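Local coordinates for chitin-binding domain 3 protein (Micromonospora aurantiaca ATCC 27029, PDB 5OPF) that probably cleaves crystalline polysaccharides such as cellulose oxidatively, acting as a copper-dependent lytic polysaccharide monooxygenase of family AA10, at residues A40-A44 against R79-L83; I64-C70 against P128-L134. One frame throughout, in Å; residues are numbered along the deposited sequence.

In this immunoglobulin-like LPMO beta sandwich, three of the four segments belong to the long, partly helical connection between strands 2-6 and 97-104; 128-134 lies between strands 110-118 and 134-140 of the mixed sheet. Along the chain the segments alternate (40-44, 64-70, 79-83, 128-134), so the two chain spans overlap in sequence. Their centres are about 17 Å apart, yet the contacts meet where L83 O packs 3.3 Å from C70 CB. Contact 1 is internal to the long connection, whereas contact 2 joins it to the sheet side; separately, the side chain of Y80 in contact 1 is about 11 Å from the bound copper.

Contact 1 of 2, residues A40-A44 against R79-L83; sequences ADPNA and RYNAL
An Asx turn links helix 32-40 to helix 43-46 in the helical insertion of this LPMO, and the chain after helix 75-78 packs across it. D41 (phi/psi -164/100) leaves the helical conformation; its OD1 caps N43 N at 2.9 Å, and A44 N returns to D41 O at 3.1 Å. Opposite, residues 81-83 begin a 3-10 segment that continues beyond L83, with L83 N bonded to Y80 O at 2.9 Å. The two segments cross steeply, with the CA pairs in reversed order: A44 and Y80 5.1 Å apart, A40 and A82 6.7 Å. A40 CB touches A82 CB at 4.0 Å.

R79, A44 and N43 bury the most surface. A44 packs against 79-83: its CB lies 3.5 Å from R79 O and 3.8 Å from Y80 CD1. A44 O, buried without a polar partner, sits near the plane of the Y80 ring, 3.4 Å from CE1. With chi1 in m, Y80 sends its hydroxyl to N47 O, bonding 79-83 to the chain just past helix 43-46.

R79 extends as t, t, m, so N43 CB covers one guanidinium face, 3.6 Å from R79 NE. Polar linkage between the segments runs through one water, which donates to D41 OD2 (2.7 Å), accepts from R79 NE (2.9 Å) and receives a weak bond from N43 ND2 (3.4 Å).

Contact 2 of 2, residues I64-C70 against P128-L134; sequences IPDGQLC and PLRWSDL
Four direct hydrogen bonds join the loops. W131 NE1 donates to I64 O (2.8 Å, 152°), G67 N to L129 O (2.9 Å, 154°) and W131 N to D66 OD1 (3.0 Å, 168°); R130 NH1 meets D66 OD2 at 3.3 Å in a salt bridge whose hydrogen bond is weak. A water also donates to D66 OD2 (2.8 Å) and accepts from S132 N (2.9 Å).

Residues 65-68 form a type II turn, closed by Q68 N to P65 O at 3.0 Å; at its third position G67 (phi/psi 83/-4) takes angles that would jam a CB against the preceding carbonyl. CA atoms of D66 and R130 are 4.6 Å apart, those of G67 and P128 4.9 Å. Residues 131-133 are 3-10, and R130 N is bonded to D133 OD2 at 2.9 Å.

L69 (m, p) covers one face of W131, CD2 lying 4.1 Å from the five-membered ring centroid in a CH-pi contact and 3.7 Å from L134 CD1. L129 CD2 is 4.0 Å from both L69 CB and C70 SG, beside the C70-C188 disulfide to strand 183-192.

With the salt bridge and water at the edge and the other bonds alongside this packing, 128-134 holds the turn through G67 N and the D66 carboxylate, and the preceding loop through I64 O.

Contact 1 of 2, residues A40-A44 against R79-L83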
ATOM      1  N   ALA A  40      -7.099   8.495 -14.731  1.00 10.93           N
ATOM      2  CA  ALA A  40      -6.349   9.680 -14.312  1.00 11.17           C
ATOM      3  C   ALA A  40      -4.875   9.577 -14.688  1.00 10.14           C
ATOM      4  O   ALA A  40      -4.282  10.546 -15.178  1.00 12.32           O
ATOM      5  CB  ALA A  40      -6.497   9.877 -12.805  1.00 12.54           C
ATOM      6  N   ASP A  41      -4.259   8.422 -14.443  1.00 10.13           N
ATOM      7  CA  ASP A  41      -2.854   8.251 -14.780  1.00 10.03           C
ATOM      8  C   ASP A  41      -2.521   6.764 -14.761  1.00  8.77           C
ATOM      9  O   ASP A  41      -2.319   6.175 -13.683  1.00  8.78           O
ATOM     10  CB  ASP A  41      -1.948   8.999 -13.806  1.00 10.64           C
ATOM     11  CG  ASP A  41      -0.496   9.021 -14.271  1.00 13.00           C
ATOM     12  OD1 ASP A  41      -0.125   8.170 -15.112  1.00 11.86           O
ATOM     13  OD2 ASP A  41       0.275   9.889 -13.812  1.00 13.86           O
ATOM     14  N   PRO A  42      -2.470   6.116 -15.929  1.00  9.22           N
ATOM     15  CA  PRO A  42      -2.165   4.678 -15.952  0.52  8.37           C
ATOM     16  C   PRO A  42      -0.823   4.335 -15.337  1.00  8.22           C
ATOM     17  O   PRO A  42      -0.638   3.198 -14.887  1.00  8.31           O
ATOM     18  CB  PRO A  42      -2.216   4.325 -17.446  0.52 10.53           C
ATOM     19  CG  PRO A  42      -3.079   5.369 -18.051  0.52 10.28           C
ATOM     20  CD  PRO A  42      -2.811   6.624 -17.268  0.52 10.23           C
ATOM     21  N   ASN A  43       0.120   5.276 -15.292  1.00  9.12           N
ATOM     22  CA  ASN A  43       1.428   4.967 -14.729  1.00  9.17           C
ATOM     23  C   ASN A  43       1.390   4.697 -13.234  1.00  9.32           C
ATOM     24  O   ASN A  43       2.344   4.108 -12.707  1.00  9.74           O
ATOM     25  CB  ASN A  43       2.411   6.082 -15.044  1.00 12.06           C
ATOM     26  CG  ASN A  43       2.694   6.185 -16.516  1.00 13.52           C
ATOM     27  OD1 ASN A  43       2.648   5.187 -17.247  1.00 15.90           O
ATOM     28  ND2 ASN A  43       2.992   7.396 -16.972  1.00 16.55           N
ATOM     29  N   ALA A  44       0.323   5.086 -12.527  1.00  8.71           N
ATOM     30  CA  ALA A  44       0.199   4.689 -11.127  1.00  8.23           C
ATOM     31  C   ALA A  44       0.168   3.176 -11.001  1.00  8.05           C
ATOM     32  O   ALA A  44       0.561   2.628  -9.961  1.00  9.83           O
ATOM     33  CB  ALA A  44      -1.078   5.266 -10.522  1.00  9.10           C
ATOM     34  N   ARG A  79       1.743  11.401  -9.578  1.00  8.59           N
ATOM     35  CA  ARG A  79       1.483  10.179 -10.329  1.00  7.66           C
ATOM     36  C   ARG A  79       0.422   9.303  -9.671  1.00  7.33           C
ATOM     37  O   ARG A  79      -0.387   8.676 -10.369  1.00  8.11           O
ATOM     38  CB  ARG A  79       2.790   9.400 -10.499  1.00  8.52           C
ATOM     39  CG  ARG A  79       2.623   8.002 -11.075  1.00  9.43           C
ATOM     40  CD  ARG A  79       3.947   7.382 -11.445  1.00  9.88           C
ATOM     41  NE  ARG A  79       4.431   7.974 -12.689  1.00 13.39           N
ATOM     42  CZ  ARG A  79       5.561   7.648 -13.307  1.00 14.52           C
ATOM     43  NH1 ARG A  79       6.379   6.743 -12.787  1.00 16.41           N
ATOM     44  NH2 ARG A  79       5.874   8.238 -14.456  1.00 17.57           N
ATOM     45  N   TYR A  80       0.442   9.214  -8.339  1.00  6.84           N
ATOM     46  CA  TYR A  80      -0.404   8.293  -7.585  1.00  6.98           C
ATOM     47  C   TYR A  80      -1.591   8.980  -6.898  1.00  6.36           C
ATOM     48  O   TYR A  80      -2.242   8.357  -6.044  1.00  6.31           O
ATOM     49  CB  TYR A  80       0.447   7.524  -6.554  1.00  7.06           C
ATOM     50  CG  TYR A  80       1.619   6.780  -7.168  1.00  6.94           C
ATOM     51  CD1 TYR A  80       1.473   5.494  -7.675  1.00  6.35           C
ATOM     52  CD2 TYR A  80       2.872   7.362  -7.234  1.00  7.00           C
ATOM     53  CE1 TYR A  80       2.540   4.815  -8.246  1.00  6.59           C
ATOM     54  CE2 TYR A  80       3.951   6.696  -7.793  1.00  7.36           C
ATOM     55  CZ  TYR A  80       3.777   5.421  -8.306  1.00  6.87           C
ATOM     56  OH  TYR A  80       4.857   4.765  -8.864  1.00  8.22           O
ATOM     57  N   ASN A  81      -1.919  10.219  -7.282  1.00  6.68           N
ATOM     58  CA  ASN A  81      -2.952  10.981  -6.583  1.00  6.83           C
ATOM     59  C   ASN A  81      -4.300  10.273  -6.566  1.00  7.05           C
ATOM     60  O   ASN A  81      -5.063  10.421  -5.603  1.00  7.28           O
ATOM     61  CB  ASN A  81      -3.116  12.356  -7.226  1.00  8.02           C
ATOM     62  CG  ASN A  81      -1.976  13.301  -6.905  1.00  7.64           C
ATOM     63  OD1 ASN A  81      -1.015  12.936  -6.241  1.00  8.98           O
ATOM     64  ND2 ASN A  81      -2.086  14.531  -7.388  1.00  9.70           N
ATOM     65  N   ALA A  82      -4.646   9.554  -7.637  1.00  7.15           N
ATOM     66  CA  ALA A  82      -5.948   8.895  -7.690  1.00  6.82           C
ATOM     67  C   ALA A  82      -6.095   7.782  -6.657  1.00  6.44           C
ATOM     68  O   ALA A  82      -7.225   7.341  -6.395  1.00  6.50           O
ATOM     69  CB  ALA A  82      -6.219   8.350  -9.087  1.00  8.19           C
ATOM     70  N   LEU A  83      -5.000   7.337  -6.040  1.00  5.95           N
ATOM     71  CA  LEU A  83      -5.115   6.363  -4.963  1.00  6.04           C
ATOM     72  C   LEU A  83      -5.661   6.982  -3.684  1.00  5.86           C
ATOM     73  O   LEU A  83      -5.993   6.232  -2.755  1.00  6.87           O
ATOM     74  CB  LEU A  83      -3.765   5.680  -4.706  1.00  6.40           C
ATOM     75  CG  LEU A  83      -3.085   5.054  -5.927  1.00  6.85           C
ATOM     76  CD1 LEU A  83      -1.853   4.314  -5.439  1.00  7.62           C
ATOM     77  CD2 LEU A  83      -4.030   4.139  -6.703  1.00  7.71           C
TER
HETATM   78  O   HOH W   1       2.855   9.620 -14.401  1.00 20.50           O

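Contact 2 of 2, residues I64-C70 against P128-L134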
ATOM      1  N   ILE A  64       3.693  13.717   4.853  1.00  8.23           N
ATOM      2  CA  ILE A  64       2.501  13.130   4.244  1.00  9.81           C
ATOM      3  C   ILE A  64       1.253  13.649   4.944  1.00  7.17           C
ATOM      4  O   ILE A  64       0.865  13.114   5.996  1.00  7.87           O
ATOM      5  CB  ILE A  64       2.588  11.603   4.272  1.00  8.26           C
ATOM      6  CG1 ILE A  64       3.771  11.182   3.396  1.00 12.24           C
ATOM      7  CG2 ILE A  64       1.279  10.971   3.791  1.00  9.69           C
ATOM      8  CD1 ILE A  64       4.067   9.746   3.486  1.00 15.00           C
ATOM      9  N   PRO A  65       0.606  14.683   4.421  1.00  8.22           N
ATOM     10  CA  PRO A  65      -0.602  15.198   5.077  1.00  8.18           C
ATOM     11  C   PRO A  65      -1.737  14.188   5.081  1.00  6.67           C
ATOM     12  O   PRO A  65      -1.849  13.330   4.204  1.00  6.89           O
ATOM     13  CB  PRO A  65      -0.972  16.415   4.224  1.00  9.98           C
ATOM     14  CG  PRO A  65       0.296  16.834   3.562  1.00 11.71           C
ATOM     15  CD  PRO A  65       1.030  15.548   3.307  1.00 10.20           C
ATOM     16  N   ASP A  66      -2.622  14.339   6.065  1.00  7.30           N
ATOM     17  CA  ASP A  66      -3.847  13.557   6.093  1.00  6.60           C
ATOM     18  C   ASP A  66      -4.570  13.693   4.757  1.00  7.16           C
ATOM     19  O   ASP A  66      -4.615  14.771   4.158  1.00  7.94           O
ATOM     20  CB  ASP A  66      -4.774  14.040   7.222  1.00  7.47           C
ATOM     21  CG  ASP A  66      -4.329  13.589   8.610  1.00  7.17           C
ATOM     22  OD1 ASP A  66      -3.398  12.764   8.731  1.00  7.16           O
ATOM     23  OD2 ASP A  66      -4.947  14.074   9.585  1.00  9.07           O
ATOM     24  N   GLY A  67      -5.159  12.590   4.306  1.00  6.53           N
ATOM     25  CA  GLY A  67      -5.833  12.541   3.025  1.00  7.21           C
ATOM     26  C   GLY A  67      -4.924  12.296   1.840  1.00  6.10           C
ATOM     27  O   GLY A  67      -5.424  12.179   0.710  1.00  6.54           O
ATOM     28  N   GLN A  68      -3.610  12.226   2.062  1.00  6.03           N
ATOM     29  CA  GLN A  68      -2.622  11.967   1.020  1.00  5.96           C
ATOM     30  C   GLN A  68      -1.766  10.752   1.358  1.00  5.71           C
ATOM     31  O   GLN A  68      -0.709  10.554   0.756  1.00  6.29           O
ATOM     32  CB  GLN A  68      -1.730  13.187   0.799  1.00  6.28           C
ATOM     33  CG  GLN A  68      -2.494  14.428   0.395  1.00  7.40           C
ATOM     34  CD  GLN A  68      -1.658  15.676   0.403  1.00  8.02           C
ATOM     35  OE1 GLN A  68      -2.141  16.757   0.800  1.00 10.05           O
ATOM     36  NE2 GLN A  68      -0.435  15.567  -0.039  1.00  7.03           N
ATOM     37  N   LEU A  69      -2.199   9.919   2.305  1.00  6.15           N
ATOM     38  CA  LEU A  69      -1.372   8.775   2.694  1.00  5.49           C
ATOM     39  C   LEU A  69      -1.168   7.807   1.532  1.00  5.23           C
ATOM     40  O   LEU A  69      -0.053   7.328   1.298  1.00  5.52           O
ATOM     41  CB  LEU A  69      -1.964   8.051   3.910  1.00  5.63           C
ATOM     42  CG  LEU A  69      -1.612   8.681   5.264  1.00  5.88           C
ATOM     43  CD1 LEU A  69      -2.245  10.049   5.456  1.00  6.55           C
ATOM     44  CD2 LEU A  69      -1.985   7.760   6.398  1.00  6.23           C
ATOM     45  N   CYS A  70      -2.237   7.501   0.792  1.00  5.45           N
ATOM     46  CA  CYS A  70      -2.155   6.446  -0.214  1.00  6.21           C
ATOM     47  C   CYS A  70      -1.391   6.857  -1.472  1.00  5.47           C
ATOM     48  O   CYS A  70      -0.990   5.978  -2.250  1.00  6.39           O
ATOM     49  CB  CYS A  70      -3.549   5.926  -0.554  1.00  6.67           C
ATOM     50  SG  CYS A  70      -4.439   5.245   0.872  1.00  6.64           S
ATOM     51  N   PRO A 128     -11.547  10.415   4.295  1.00  8.83           N
ATOM     52  CA  PRO A 128     -10.137  10.356   3.897  1.00  8.83           C
ATOM     53  C   PRO A 128      -9.320   9.672   4.980  1.00  8.02           C
ATOM     54  O   PRO A 128      -9.621   9.783   6.172  1.00  9.29           O
ATOM     55  CB  PRO A 128      -9.751  11.830   3.755  1.00 10.55           C
ATOM     56  CG  PRO A 128     -10.681  12.537   4.648  1.00 14.11           C
ATOM     57  CD  PRO A 128     -11.976  11.792   4.582  1.00 11.32           C
ATOM     58  N   LEU A 129      -8.292   8.945   4.558  1.00  7.50           N
ATOM     59  CA  LEU A 129      -7.436   8.252   5.512  1.00  7.02           C
ATOM     60  C   LEU A 129      -6.534   9.260   6.210  1.00  7.21           C
ATOM     61  O   LEU A 129      -5.851  10.054   5.557  1.00  7.78           O
ATOM     62  CB  LEU A 129      -6.595   7.201   4.794  1.00  7.12           C
ATOM     63  CG  LEU A 129      -5.728   6.309   5.688  1.00  6.64           C
ATOM     64  CD1 LEU A 129      -6.572   5.462   6.616  1.00  8.61           C
ATOM     65  CD2 LEU A 129      -4.829   5.448   4.834  1.00  6.93           C
ATOM     66  N   ARG A 130      -6.547   9.231   7.543  1.00  7.16           N
ATOM     67  CA  ARG A 130      -5.747  10.113   8.383  1.00  7.42           C
ATOM     68  C   ARG A 130      -4.764   9.296   9.214  1.00  7.00           C
ATOM     69  O   ARG A 130      -5.025   8.141   9.560  1.00  6.63           O
ATOM     70  CB  ARG A 130      -6.637  10.858   9.376  1.00  9.28           C
ATOM     71  CG  ARG A 130      -7.760  11.612   8.749  1.00 11.05           C
ATOM     72  CD  ARG A 130      -8.633  12.270   9.803  1.00 14.48           C
ATOM     73  NE  ARG A 130      -9.600  13.143   9.166  1.00 22.44           N
ATOM     74  CZ  ARG A 130      -9.299  14.311   8.606  1.00 18.35           C
ATOM     75  NH1 ARG A 130      -8.050  14.775   8.616  1.00 19.80           N
ATOM     76  NH2 ARG A 130     -10.259  15.019   8.041  1.00 21.93           N
ATOM     77  N   TRP A 131      -3.639   9.913   9.571  1.00  6.25           N
ATOM     78  CA  TRP A 131      -2.705   9.248  10.470  1.00  6.25           C
ATOM     79  C   TRP A 131      -3.384   8.822  11.770  1.00  6.04           C
ATOM     80  O   TRP A 131      -3.103   7.737  12.298  1.00  6.69           O
ATOM     81  CB  TRP A 131      -1.504  10.149  10.747  1.00  6.59           C
ATOM     82  CG  TRP A 131      -0.527  10.220   9.608  1.00  6.91           C
ATOM     83  CD1 TRP A 131      -0.467  11.173   8.634  1.00  6.44           C
ATOM     84  CD2 TRP A 131       0.544   9.305   9.336  1.00  6.79           C
ATOM     85  NE1 TRP A 131       0.561  10.905   7.770  1.00  7.46           N
ATOM     86  CE2 TRP A 131       1.198   9.765   8.179  1.00  7.32           C
ATOM     87  CE3 TRP A 131       1.002   8.135   9.942  1.00  8.75           C
ATOM     88  CZ2 TRP A 131       2.301   9.115   7.629  1.00  8.13           C
ATOM     89  CZ3 TRP A 131       2.095   7.484   9.387  1.00 11.04           C
ATOM     90  CH2 TRP A 131       2.734   7.985   8.250  1.00  9.16           C
ATOM     91  N   SER A 132      -4.300   9.642  12.292  1.00  5.98           N
ATOM     92  CA  SER A 132      -4.964   9.321  13.556  1.00  7.25           C
ATOM     93  C   SER A 132      -5.928   8.145  13.439  1.00  6.50           C
ATOM     94  O   SER A 132      -6.368   7.612  14.468  1.00  7.53           O
ATOM     95  CB  SER A 132      -5.701  10.552  14.089  1.00  9.42           C
ATOM     96  OG  SER A 132      -6.732  10.950  13.216  1.00 11.25           O
ATOM     97  N   ASP A 133      -6.286   7.741  12.227  1.00  6.21           N
ATOM     98  CA  ASP A 133      -7.067   6.524  12.042  1.00  6.11           C
ATOM     99  C   ASP A 133      -6.244   5.251  12.187  1.00  6.12           C
ATOM    100  O   ASP A 133      -6.839   4.166  12.274  1.00  7.34           O
ATOM    101  CB  ASP A 133      -7.688   6.495  10.645  1.00  6.96           C
ATOM    102  CG  ASP A 133      -8.715   7.588  10.420  1.00  8.67           C
ATOM    103  OD1 ASP A 133      -9.579   7.769  11.297  1.00 10.75           O
ATOM    104  OD2 ASP A 133      -8.654   8.248   9.348  1.00  9.31           O
ATOM    105  N   LEU A 134      -4.917   5.341  12.228  1.00  6.31           N
ATOM    106  CA  LEU A 134      -4.035   4.182  12.117  1.00  6.07           C
ATOM    107  C   LEU A 134      -3.432   3.786  13.459  1.00  6.35           C
ATOM    108  O   LEU A 134      -3.031   4.640  14.260  1.00  9.26           O
ATOM    109  CB  LEU A 134      -2.882   4.489  11.168  1.00  6.79           C
ATOM    110  CG  LEU A 134      -3.259   4.677   9.706  1.00  8.42           C
ATOM    111  CD1 LEU A 134      -2.024   5.112   8.928  1.00  9.67           C
ATOM    112  CD2 LEU A 134      -3.855   3.412   9.099  1.00  8.12           C
TER
HETATM  113  O   HOH W   2      -4.409  12.529  11.799  1.00 10.44           O